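Local coordinates for protein cytochrome (Paracoccus pantotrophus, PDB 2XTS) that is the N-terminal, heme c-carrying part of SoxD, the cytochrome subunit of the sulfane dehydrogenase SoxCD, and probably transfers electrons, at residues D39-D44 and Y111-F116; G33-G38 and G122-D127; T88-V93 and L105-T110; W60-G65 and V76-S81. All coordinates share one frame; numbering follows the deposited sequence.

Interaction 1: residues D39-D44 and Y111-F116; sequences DALFAD and YAITAF
Helices 35-45 and 107-120 cross almost perpendicularly here, their local axes 8.6 Å apart at a signed angle of -95°, with Asp-39 nearest Phe-116 and Phe-42 nearest Ile-113. This perpendicular packing of the first and last helices of the cytochrome domain is the hallmark of the class I cytochrome c fold. Phe-116, with CG anti to its backbone N (chi1 175°), reaches into the crossing and lies against Asp-39 and Phe-42. Asp-39 sits over one face, its CA making a CH-pi contact 3.9 Å from the centroid of the Phe-116 ring, while its carboxylate runs nearly parallel to that ring, with OD1 3.5 Å from Phe-116 CE1. Atom CE2 of Phe-116 lies over one face of the Phe-42 ring, 3.5 Å from Phe-42 CG; the two planes are inclined at 44°. At the edge of Phe-42 stands CG2 of Ile-113. The preceding residue, Leu-41, presses CB against Ile-113 CG1 (3.9 Å) and lays CD1 on the methyl of Ala-112. Phe-42 and Ile-113 also touch the heme. No hydrogen bond joins the two segments, so dispersion and ring contacts hold this largely buried crossing together.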
# COMPACT_ATOMS: atom_id res chain seq x y z
N ASP D 39 15.21 20.45 44.57
CA ASP D 39 16.54 20.83 44.06
C ASP D 39 17.47 19.62 44.05
O ASP D 39 18.17 19.34 43.07
CB ASP D 39 17.08 21.94 44.94
CG ASP D 39 18.30 22.63 44.38
OD1 ASP D 39 18.77 22.32 43.28
OD2 ASP D 39 18.81 23.53 45.10
N ALA D 40 17.48 18.89 45.16
CA ALA D 40 18.31 17.69 45.29
C ALA D 40 17.91 16.61 44.29
O ALA D 40 18.76 16.02 43.63
CB ALA D 40 18.27 17.16 46.73
N LEU D 41 16.61 16.36 44.16
CA LEU D 41 16.13 15.42 43.15
C LEU D 41 16.47 15.86 41.73
O LEU D 41 16.85 15.04 40.89
CB LEU D 41 14.62 15.24 43.26
CG LEU D 41 14.13 14.43 44.47
CD1 LEU D 41 12.64 14.66 44.71
CD2 LEU D 41 14.42 12.93 44.27
N PHE D 42 16.39 17.16 41.49
CA PHE D 42 16.66 17.72 40.17
C PHE D 42 18.14 17.53 39.84
O PHE D 42 18.53 17.12 38.74
CB PHE D 42 16.26 19.20 40.10
CG PHE D 42 15.97 19.67 38.71
CD1 PHE D 42 14.70 19.47 38.19
CD2 PHE D 42 16.92 20.30 37.93
CE1 PHE D 42 14.38 19.89 36.92
CE2 PHE D 42 16.61 20.74 36.64
CZ PHE D 42 15.35 20.53 36.15
N ALA D 43 18.99 17.82 40.83
CA ALA D 43 20.43 17.59 40.67
C ALA D 43 20.74 16.15 40.27
O ALA D 43 21.59 15.89 39.40
CB ALA D 43 21.16 17.97 41.97
N ASP D 44 20.07 15.18 40.90
CA ASP D 44 20.38 13.78 40.69
C ASP D 44 19.79 13.23 39.40
O ASP D 44 20.34 12.31 38.81
CB ASP D 44 19.88 12.92 41.86
CG ASP D 44 20.67 13.12 43.14
OD1 ASP D 44 21.83 13.57 43.10
OD2 ASP D 44 20.10 12.82 44.21
N TYR D 111 5.94 16.07 43.54
CA TYR D 111 5.59 17.33 44.20
C TYR D 111 6.80 18.19 44.49
O TYR D 111 6.79 19.40 44.28
CB TYR D 111 4.82 17.12 45.51
CG TYR D 111 3.35 16.77 45.35
CD1 TYR D 111 2.46 17.65 44.74
CD2 TYR D 111 2.86 15.55 45.78
CE1 TYR D 111 1.11 17.33 44.61
CE2 TYR D 111 1.53 15.21 45.64
CZ TYR D 111 0.66 16.10 45.06
OH TYR D 111 -0.66 15.75 44.92
N ALA D 112 7.86 17.57 45.01
CA ALA D 112 9.10 18.30 45.30
C ALA D 112 9.71 18.93 44.05
O ALA D 112 10.09 20.10 44.04
CB ALA D 112 10.11 17.40 45.98
N ILE D 113 9.81 18.14 42.98
CA ILE D 113 10.37 18.66 41.74
C ILE D 113 9.52 19.80 41.20
O ILE D 113 10.02 20.80 40.71
CB ILE D 113 10.53 17.53 40.68
CG1 ILE D 113 11.73 16.65 41.08
CG2 ILE D 113 10.69 18.11 39.27
CD1 ILE D 113 11.77 15.36 40.32
N THR D 114 8.20 19.65 41.27
CA THR D 114 7.30 20.69 40.80
C THR D 114 7.49 21.97 41.63
O THR D 114 7.55 23.05 41.09
CB THR D 114 5.83 20.21 40.80
OG1 THR D 114 5.71 19.07 39.95
CG2 THR D 114 4.90 21.26 40.25
N ALA D 115 7.65 21.83 42.95
CA ALA D 115 7.96 22.98 43.79
C ALA D 115 9.26 23.66 43.36
O ALA D 115 9.34 24.88 43.27
CB ALA D 115 8.06 22.56 45.26
N PHE D 116 10.28 22.86 43.07
CA PHE D 116 11.56 23.41 42.61
C PHE D 116 11.43 24.13 41.25
O PHE D 116 12.07 25.15 41.02
CB PHE D 116 12.62 22.30 42.49
CG PHE D 116 13.92 22.76 41.92
CD1 PHE D 116 14.75 23.59 42.67
CD2 PHE D 116 14.29 22.41 40.63
CE1 PHE D 116 15.93 24.05 42.15
CE2 PHE D 116 15.49 22.89 40.10
CZ PHE D 116 16.31 23.71 40.88

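Interaction 2: residues G33-G38 and G122-D127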
# COMPACT_ATOMS: atom_id res chain seq x y z
N GLY D 33 6.01 17.92 48.83
CA GLY D 33 7.42 18.11 48.55
C GLY D 33 7.81 19.56 48.60
O GLY D 33 7.02 20.43 48.18
N ASP D 34 9.01 19.84 49.09
CA ASP D 34 9.48 21.22 49.18
C ASP D 34 10.54 21.53 48.15
O ASP D 34 11.04 20.63 47.46
CB ASP D 34 9.90 21.60 50.60
CG ASP D 34 11.09 20.83 51.12
OD1 ASP D 34 11.81 20.18 50.36
OD2 ASP D 34 11.30 20.90 52.35
N VAL D 35 10.85 22.82 48.03
CA VAL D 35 11.82 23.30 47.05
C VAL D 35 13.19 22.64 47.24
O VAL D 35 13.79 22.20 46.27
CB VAL D 35 11.91 24.83 47.07
CG1 VAL D 35 13.06 25.33 46.22
CG2 VAL D 35 10.57 25.44 46.65
N ALA D 36 13.67 22.57 48.47
CA ALA D 36 15.02 22.06 48.73
C ALA D 36 15.14 20.59 48.33
O ALA D 36 16.16 20.16 47.74
CB ALA D 36 15.43 22.27 50.21
N THR D 37 14.09 19.82 48.64
CA THR D 37 14.06 18.42 48.26
C THR D 37 14.01 18.29 46.73
O THR D 37 14.69 17.46 46.13
CB THR D 37 12.87 17.69 48.89
OG1 THR D 37 12.93 17.84 50.32
CG2 THR D 37 12.84 16.23 48.50
N GLY D 38 13.22 19.15 46.09
CA GLY D 38 13.14 19.18 44.64
C GLY D 38 14.46 19.50 43.99
O GLY D 38 14.81 18.91 42.96
N GLY D 122 10.72 31.65 39.57
CA GLY D 122 10.51 32.87 40.35
C GLY D 122 9.11 33.02 40.88
O GLY D 122 8.68 34.15 41.19
N LEU D 123 8.39 31.91 41.02
CA LEU D 123 6.96 31.96 41.35
C LEU D 123 6.63 31.66 42.82
O LEU D 123 5.51 31.92 43.27
CB LEU D 123 6.17 31.01 40.45
CG LEU D 123 6.27 31.35 38.97
CD1 LEU D 123 5.63 30.23 38.13
CD2 LEU D 123 5.68 32.73 38.65
N VAL D 124 7.58 31.04 43.52
CA VAL D 124 7.47 30.78 44.95
C VAL D 124 8.84 31.02 45.58
O VAL D 124 9.86 31.06 44.86
CB VAL D 124 7.00 29.33 45.24
CG1 VAL D 124 5.63 29.04 44.61
CG2 VAL D 124 8.02 28.30 44.79
N GLU D 125 8.87 31.18 46.90
CA GLU D 125 10.11 31.32 47.64
C GLU D 125 10.73 29.94 47.91
O GLU D 125 10.09 28.89 47.73
CB GLU D 125 9.88 32.05 48.97
CG GLU D 125 9.28 33.45 48.83
CD GLU D 125 10.13 34.39 48.00
OE1 GLU D 125 11.37 34.30 48.05
OE2 GLU D 125 9.56 35.24 47.27
N ASP D 126 11.97 29.95 48.38
CA ASP D 126 12.76 28.71 48.50
C ASP D 126 12.34 27.80 49.65
O ASP D 126 12.90 26.73 49.80
CB ASP D 126 14.27 28.98 48.56
CG ASP D 126 14.71 29.79 49.77
OD1 ASP D 126 13.93 29.99 50.73
OD2 ASP D 126 15.88 30.22 49.74
N ASP D 127 11.39 28.25 50.46
CA ASP D 127 10.83 27.43 51.53
C ASP D 127 9.44 26.87 51.22
O ASP D 127 8.81 26.27 52.06
CB ASP D 127 10.82 28.19 52.86
CG ASP D 127 9.98 29.46 52.83
OD1 ASP D 127 9.55 29.93 51.75
OD2 ASP D 127 9.77 30.04 53.94
O HOH W 1 12.38 24.13 50.59
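Val-35 has CG1 anti to its backbone N (chi1 171°), which leaves CG2 beside that N and turns both methyls onto the chain at Glu-125 and Asp-126. CG2 lies 3.6 Å from Glu-125 O and also meets the CG2 methyl of Val-124, whereas Val-35 CB rests 3.5 Å from Asp-126 O. That carbonyl is tied to the first turn of the helix through a water, which donates to Asp-126 O at 2.8 Å and accepts from Ala-36 N at 2.9 Å. The bridge thus serves an N-H of the helix start. Within the same turn Asp-34, at the N-cap with chi1 64°, swings its carboxylate back over the N-terminal end of the helix: OD1 accepts from Thr-37 N at 2.9 Å and from Thr-37 OG1 at 2.6 Å, both approaching from above the carboxylate plane. Two donors on one oxygen fix the carboxylate, whose charge would probably suit the helix dipole. Gly-122, with positive phi, is the C-prime residue of the Schellman motif ending helix 107-120. The contact therefore joins the start of helix 35-45 to the loop leaving helix 107-120, where Val-35 also packs on Tyr-119, beside the antiparallel pair of strands 32-34 and 129-131.

Interaction 3: residues T88-V93 and L105-T110. With HEC (heme c), chain U.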
# COMPACT_ATOMS: atom_id res chain seq x y z
N THR D 88 -0.20 20.19 34.48
CA THR D 88 0.55 19.62 33.37
C THR D 88 1.98 19.32 33.78
O THR D 88 2.58 18.35 33.32
CB THR D 88 0.53 20.58 32.19
OG1 THR D 88 -0.78 21.12 32.02
CG2 THR D 88 1.02 19.92 30.91
N VAL D 89 2.55 20.19 34.61
CA VAL D 89 3.93 20.00 35.05
C VAL D 89 4.06 18.70 35.85
O VAL D 89 4.88 17.84 35.57
CB VAL D 89 4.42 21.16 35.92
CG1 VAL D 89 5.88 20.97 36.32
CG2 VAL D 89 4.25 22.50 35.16
N TYR D 90 3.20 18.56 36.84
CA TYR D 90 3.21 17.38 37.65
C TYR D 90 3.04 16.13 36.80
O TYR D 90 3.78 15.15 36.90
CB TYR D 90 2.07 17.47 38.71
CG TYR D 90 2.12 16.31 39.66
CD1 TYR D 90 1.68 15.05 39.26
CD2 TYR D 90 2.63 16.46 40.95
CE1 TYR D 90 1.76 13.96 40.12
CE2 TYR D 90 2.70 15.37 41.81
CZ TYR D 90 2.28 14.13 41.38
OH TYR D 90 2.35 13.06 42.24
N ASP D 91 2.00 16.16 36.00
CA ASP D 91 1.61 14.98 35.23
C ASP D 91 2.69 14.54 34.25
O ASP D 91 3.04 13.38 34.22
CB ASP D 91 0.28 15.34 34.55
CG ASP D 91 -0.39 14.19 33.84
OD1 ASP D 91 0.15 13.07 33.79
OD2 ASP D 91 -1.49 14.45 33.30
N TYR D 92 3.17 15.47 33.45
CA TYR D 92 4.15 15.15 32.45
C TYR D 92 5.44 14.64 33.11
O TYR D 92 6.03 13.66 32.66
CB TYR D 92 4.44 16.38 31.57
CG TYR D 92 5.46 16.12 30.49
CD1 TYR D 92 5.15 15.33 29.36
CD2 TYR D 92 6.77 16.57 30.60
CE1 TYR D 92 6.10 15.08 28.38
CE2 TYR D 92 7.68 16.32 29.61
CZ TYR D 92 7.35 15.57 28.50
OH TYR D 92 8.31 15.37 27.54
N VAL D 93 5.91 15.33 34.16
CA VAL D 93 7.13 14.89 34.83
C VAL D 93 6.96 13.48 35.37
O VAL D 93 7.82 12.61 35.21
CB VAL D 93 7.54 15.89 35.94
CG1 VAL D 93 8.60 15.28 36.84
CG2 VAL D 93 8.04 17.20 35.34
N LEU D 105 9.86 8.37 39.38
CA LEU D 105 9.61 9.32 40.46
C LEU D 105 8.39 8.94 41.27
O LEU D 105 7.35 8.56 40.72
CB LEU D 105 9.35 10.70 39.87
CG LEU D 105 10.53 11.29 39.10
CD1 LEU D 105 10.09 12.54 38.38
CD2 LEU D 105 11.67 11.59 40.06
N SER D 106 8.51 9.03 42.60
CA SER D 106 7.36 8.86 43.46
C SER D 106 6.44 10.07 43.40
O SER D 106 6.79 11.13 42.86
CB SER D 106 7.80 8.65 44.89
OG SER D 106 8.33 9.84 45.43
N VAL D 107 5.26 9.93 44.00
CA VAL D 107 4.34 11.04 44.13
C VAL D 107 5.00 12.21 44.88
O VAL D 107 4.92 13.35 44.45
CB VAL D 107 3.02 10.60 44.81
CG1 VAL D 107 2.21 11.79 45.33
CG2 VAL D 107 2.19 9.72 43.85
N ASP D 108 5.64 11.92 46.02
CA ASP D 108 6.30 12.97 46.78
C ASP D 108 7.45 13.59 46.01
O ASP D 108 7.64 14.81 46.04
CB ASP D 108 6.81 12.42 48.11
CG ASP D 108 5.71 12.23 49.15
OD1 ASP D 108 4.56 12.68 48.95
OD2 ASP D 108 6.05 11.64 50.20
N ASP D 109 8.22 12.77 45.32
CA ASP D 109 9.31 13.27 44.49
C ASP D 109 8.79 14.27 43.45
O ASP D 109 9.42 15.28 43.16
CB ASP D 109 9.98 12.16 43.66
CG ASP D 109 10.79 11.18 44.46
OD1 ASP D 109 11.15 11.45 45.63
OD2 ASP D 109 11.06 10.09 43.88
N THR D 110 7.64 13.96 42.87
CA THR D 110 7.07 14.79 41.82
C THR D 110 6.56 16.11 42.37
O THR D 110 6.75 17.17 41.79
CB THR D 110 5.99 14.03 41.01
OG1 THR D 110 6.54 12.79 40.54
CG2 THR D 110 5.54 14.84 39.81
FE HEC U . 13.16 16.51 30.68
CHA HEC U . 11.08 17.74 28.30
CHB HEC U . 11.26 17.91 33.09
CHC HEC U . 15.03 14.96 33.02
CHD HEC U . 15.38 15.63 28.31
NA HEC U . 11.51 17.60 30.69
C1A HEC U . 10.82 18.08 29.59
C2A HEC U . 9.74 18.96 30.03
C3A HEC U . 9.79 19.02 31.37
C4A HEC U . 10.89 18.16 31.79
CMA HEC U . 8.85 19.78 32.32
CAA HEC U . 8.76 19.69 29.07
CBA HEC U . 9.35 20.99 28.54
CGA HEC U . 8.42 21.78 27.68
O1A HEC U . 7.58 21.19 27.02
O2A HEC U . 8.59 23.03 27.71
NB HEC U . 13.11 16.42 32.66
C1B HEC U . 12.23 17.05 33.50
C2B HEC U . 12.46 16.54 34.84
C3B HEC U . 13.50 15.74 34.82
C4B HEC U . 13.92 15.62 33.46
CMB HEC U . 11.69 17.13 36.06
CAB HEC U . 14.11 14.96 36.00
CBB HEC U . 13.01 14.14 36.71
NC HEC U . 14.88 15.48 30.68
C1C HEC U . 15.53 14.94 31.76
C2C HEC U . 16.75 14.32 31.33
C3C HEC U . 16.86 14.57 30.02
C4C HEC U . 15.69 15.29 29.60
CMC HEC U . 17.79 13.65 32.26
CAC HEC U . 17.99 14.23 29.06
CBC HEC U . 18.59 12.86 28.97
ND HEC U . 13.21 16.63 28.69
C1D HEC U . 14.19 16.12 27.87
C2D HEC U . 13.83 16.22 26.50
C3D HEC U . 12.51 16.84 26.51
C4D HEC U . 12.20 17.10 27.87
CMD HEC U . 14.56 15.76 25.24
CAD HEC U . 11.66 17.13 25.28
CBD HEC U . 10.77 15.92 24.99
CGD HEC U . 9.89 16.11 23.80
O1D HEC U . 9.78 17.24 23.28
O2D HEC U . 9.19 15.13 23.45
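Helix 86-96 passes the first turn of helix 107-120 with Tyr-90 and Thr-110 nearest, their CA atoms 6.2 Å apart. Tyr-90 holds CG anti to its backbone N (chi1 -175°), which carries its ring across to the second segment at about a right angle to Thr-110. The Thr-110 methyl, CG2, stands over the middle of one ring face, a CH-pi contact 3.5 Å from the Tyr-90 centroid and only 10° off the normal. At the ring's far end the hydroxyl arrives beside Val-107: Tyr-90 OH is 3.3 Å from Val-107 CG1 and makes at most a weak hydrogen bond to Val-107 O. Thr-110 sends its other branch back along its own helix, OG1 bonding to Ser-106 O at 2.9 Å from above the carbonyl plane; Thr-110 N uses the same oxygen. Ser-106 and Asp-109 form a capping box, in which Asp-109 N donates to Ser-106 OG at 2.9 Å and Ser-106 N to Asp-109 OD2 at 3.0 Å. Nearer the heme, Val-93 CG1 meets Leu-105 CD1 tightly at 3.5 Å, and both side chains go on to the porphyrin substituents, Val-93 to the CMB methyl and Leu-105 to CBB. Tyr-92, on another side of its helix, brings CE2 to 3.4 Å from heme C2A. The contact thus sets helix 86-96, which leads towards the axial ligand Met-97, against the start of helix 107-120, with Tyr-111 meeting the Tyr-90 ring and the neighbouring sulfite dehydrogenase subunit packing on Thr-88, Asp-91 and Tyr-92.

Interaction 4: residues W60-G65 and V76-S81; sequences WPVLAG and VKTIGS. With HEC (heme c), chain U.
This is a polar loop-to-helix-start contact beside the heme, joining the loop that follows helix 47-50 to the beginning of the short helix 79-82. Thr-78 carries it. With chi1 at 70°, its OG1 lies between the backbone N and the carbonyl carbon and donates to Gly-65 O at 2.7 Å, within the carbonyl plane, while CG2 packs on Val-62 CG1 at 3.8 Å. The same OG1 accepts from Ser-81 N at 3.1 Å, and Ser-81 OG in turn accepts from Thr-78 N at 2.9 Å: Thr-78 and Ser-81 form a capping box, Thr-78 being the N-cap. Ser-81 OG donates a hydrogen bond to Val-76 O, in the carbonyl plane and on a lone pair. The cap hydroxyl thus receives one bond and gives another, fixing its rotation. Gly-65, at phi 122°, has a backbone where a CB would collide with the preceding carbonyl. A water donates to Val-62 O and to the heme propionate oxygen O2A, the latter at 2.8 Å, and accepts weakly from Ile-79 N. On the heme side, Pro-61 CG rests 3.5 Å from pyrrole carbon C3D, one Trp-60 face looks onto CAC, and Leu-63 reaches CBA with CD2 and the meso carbon CHB with CD1. Pro-61 O accepts from ND1 of the axial ligand His-50, a bond common in class I cytochromes c that orients the imidazole and may strengthen its donation to the iron.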
# COMPACT_ATOMS: atom_id res chain seq x y z
N TRP D 60 18.98 21.26 25.07
CA TRP D 60 17.89 20.60 25.77
C TRP D 60 16.85 21.63 26.24
O TRP D 60 17.14 22.81 26.37
CB TRP D 60 18.41 19.87 27.00
CG TRP D 60 19.35 18.75 26.80
CD1 TRP D 60 20.63 18.69 27.25
CD2 TRP D 60 19.08 17.45 26.22
NE1 TRP D 60 21.19 17.49 26.94
CE2 TRP D 60 20.26 16.70 26.32
CE3 TRP D 60 17.98 16.88 25.59
CZ2 TRP D 60 20.36 15.41 25.85
CZ3 TRP D 60 18.08 15.59 25.11
CH2 TRP D 60 19.27 14.87 25.25
N PRO D 61 15.62 21.18 26.54
CA PRO D 61 14.59 22.20 26.83
C PRO D 61 14.88 23.07 28.06
O PRO D 61 15.33 22.57 29.11
CB PRO D 61 13.32 21.37 27.02
CG PRO D 61 13.52 20.18 26.13
CD PRO D 61 15.01 19.86 26.29
N VAL D 62 14.62 24.36 27.91
CA VAL D 62 14.66 25.35 28.97
C VAL D 62 13.35 25.28 29.75
O VAL D 62 12.28 25.30 29.15
CB VAL D 62 14.84 26.74 28.37
CG1 VAL D 62 14.79 27.80 29.46
CG2 VAL D 62 16.11 26.82 27.55
N LEU D 63 13.42 25.10 31.07
CA LEU D 63 12.23 24.94 31.91
C LEU D 63 11.87 26.17 32.71
O LEU D 63 10.82 26.22 33.33
CB LEU D 63 12.38 23.74 32.86
CG LEU D 63 12.74 22.41 32.21
CD1 LEU D 63 12.76 21.27 33.21
CD2 LEU D 63 11.80 22.08 31.02
N ALA D 64 12.76 27.16 32.70
CA ALA D 64 12.58 28.39 33.46
C ALA D 64 13.17 29.55 32.67
O ALA D 64 14.27 29.45 32.14
CB ALA D 64 13.25 28.28 34.83
N GLY D 65 12.45 30.65 32.62
CA GLY D 65 12.90 31.86 31.92
C GLY D 65 11.94 32.32 30.84
O GLY D 65 10.87 31.74 30.64
N VAL D 76 10.67 32.82 24.04
CA VAL D 76 11.22 31.75 24.86
C VAL D 76 10.08 31.23 25.74
O VAL D 76 9.65 31.87 26.68
CB VAL D 76 12.42 32.25 25.71
CG1 VAL D 76 12.90 31.17 26.69
CG2 VAL D 76 13.56 32.72 24.79
N LYS D 77 9.59 30.06 25.37
CA LYS D 77 8.37 29.49 25.93
C LYS D 77 8.73 28.41 26.93
O LYS D 77 9.28 27.37 26.55
CB LYS D 77 7.52 28.90 24.80
CG LYS D 77 7.05 29.96 23.79
CD LYS D 77 6.80 29.41 22.40
CE LYS D 77 5.62 28.48 22.36
NZ LYS D 77 5.41 27.93 21.00
N THR D 78 8.43 28.68 28.19
CA THR D 78 8.81 27.79 29.28
C THR D 78 7.59 27.59 30.18
O THR D 78 6.54 28.22 30.03
CB THR D 78 9.94 28.38 30.13
OG1 THR D 78 9.45 29.50 30.88
CG2 THR D 78 11.14 28.77 29.27
N ILE D 79 7.73 26.73 31.17
CA ILE D 79 6.70 26.57 32.18
C ILE D 79 6.23 27.92 32.70
O ILE D 79 5.04 28.21 32.71
CB ILE D 79 7.20 25.69 33.36
CG1 ILE D 79 7.48 24.26 32.91
CG2 ILE D 79 6.20 25.73 34.50
CD1 ILE D 79 8.15 23.40 33.97
N GLY D 80 7.19 28.76 33.10
CA GLY D 80 6.85 30.04 33.69
C GLY D 80 6.35 31.09 32.71
O GLY D 80 5.46 31.84 33.03
N SER D 81 6.91 31.13 31.52
CA SER D 81 6.54 32.17 30.56
C SER D 81 5.31 31.85 29.74
O SER D 81 4.70 32.73 29.19
CB SER D 81 7.69 32.47 29.60
OG SER D 81 7.83 31.46 28.63
FE HEC U . 13.16 16.51 30.68
CHA HEC U . 11.08 17.74 28.30
CHB HEC U . 11.26 17.91 33.09
CHC HEC U . 15.03 14.96 33.02
CHD HEC U . 15.38 15.63 28.31
NA HEC U . 11.51 17.60 30.69
C1A HEC U . 10.82 18.08 29.59
C2A HEC U . 9.74 18.96 30.03
C3A HEC U . 9.79 19.02 31.37
C4A HEC U . 10.89 18.16 31.79
CMA HEC U . 8.85 19.78 32.32
CAA HEC U . 8.76 19.69 29.07
CBA HEC U . 9.35 20.99 28.54
CGA HEC U . 8.42 21.78 27.68
O1A HEC U . 7.58 21.19 27.02
O2A HEC U . 8.59 23.03 27.71
NB HEC U . 13.11 16.42 32.66
C1B HEC U . 12.23 17.05 33.50
C2B HEC U . 12.46 16.54 34.84
C3B HEC U . 13.50 15.74 34.82
C4B HEC U . 13.92 15.62 33.46
CMB HEC U . 11.69 17.13 36.06
CAB HEC U . 14.11 14.96 36.00
CBB HEC U . 13.01 14.14 36.71
NC HEC U . 14.88 15.48 30.68
C1C HEC U . 15.53 14.94 31.76
C2C HEC U . 16.75 14.32 31.33
C3C HEC U . 16.86 14.57 30.02
C4C HEC U . 15.69 15.29 29.60
CMC HEC U . 17.79 13.65 32.26
CAC HEC U . 17.99 14.23 29.06
CBC HEC U . 18.59 12.86 28.97
ND HEC U . 13.21 16.63 28.69
C1D HEC U . 14.19 16.12 27.87
C2D HEC U . 13.83 16.22 26.50
C3D HEC U . 12.51 16.84 26.51
C4D HEC U . 12.20 17.10 27.87
CMD HEC U . 14.56 15.76 25.24
CAD HEC U . 11.66 17.13 25.28
CBD HEC U . 10.77 15.92 24.99
CGD HEC U . 9.89 16.11 23.80
O1D HEC U . 9.78 17.24 23.28
O2D HEC U . 9.19 15.13 23.45
O HOH W 2 9.54 24.69 29.76

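Interactions 1 and 3 share helix 107-120, at its middle and its start, and interaction 2 uses the loop that follows it. Interactions 1 and 2 lie with centres about 8 Å apart on helix 35-45, Ala-112 CB being 3.6 Å from Gly-38 N. Interactions 1 and 3 meet where Ile-113 CD1 lies 3.8 Å from Leu-105 CD2. Interaction 4, about 16 Å from interaction 1 between centres, reaches it through Phe-42 CZ and Leu-63 CD1, 4.0 Å apart, and touches interaction 3 through Ile-79 and Val-89. Interactions 1, 3 and 4 all line the heme; interaction 2 stands back, with the Val-35 side chain about 13 Å from it.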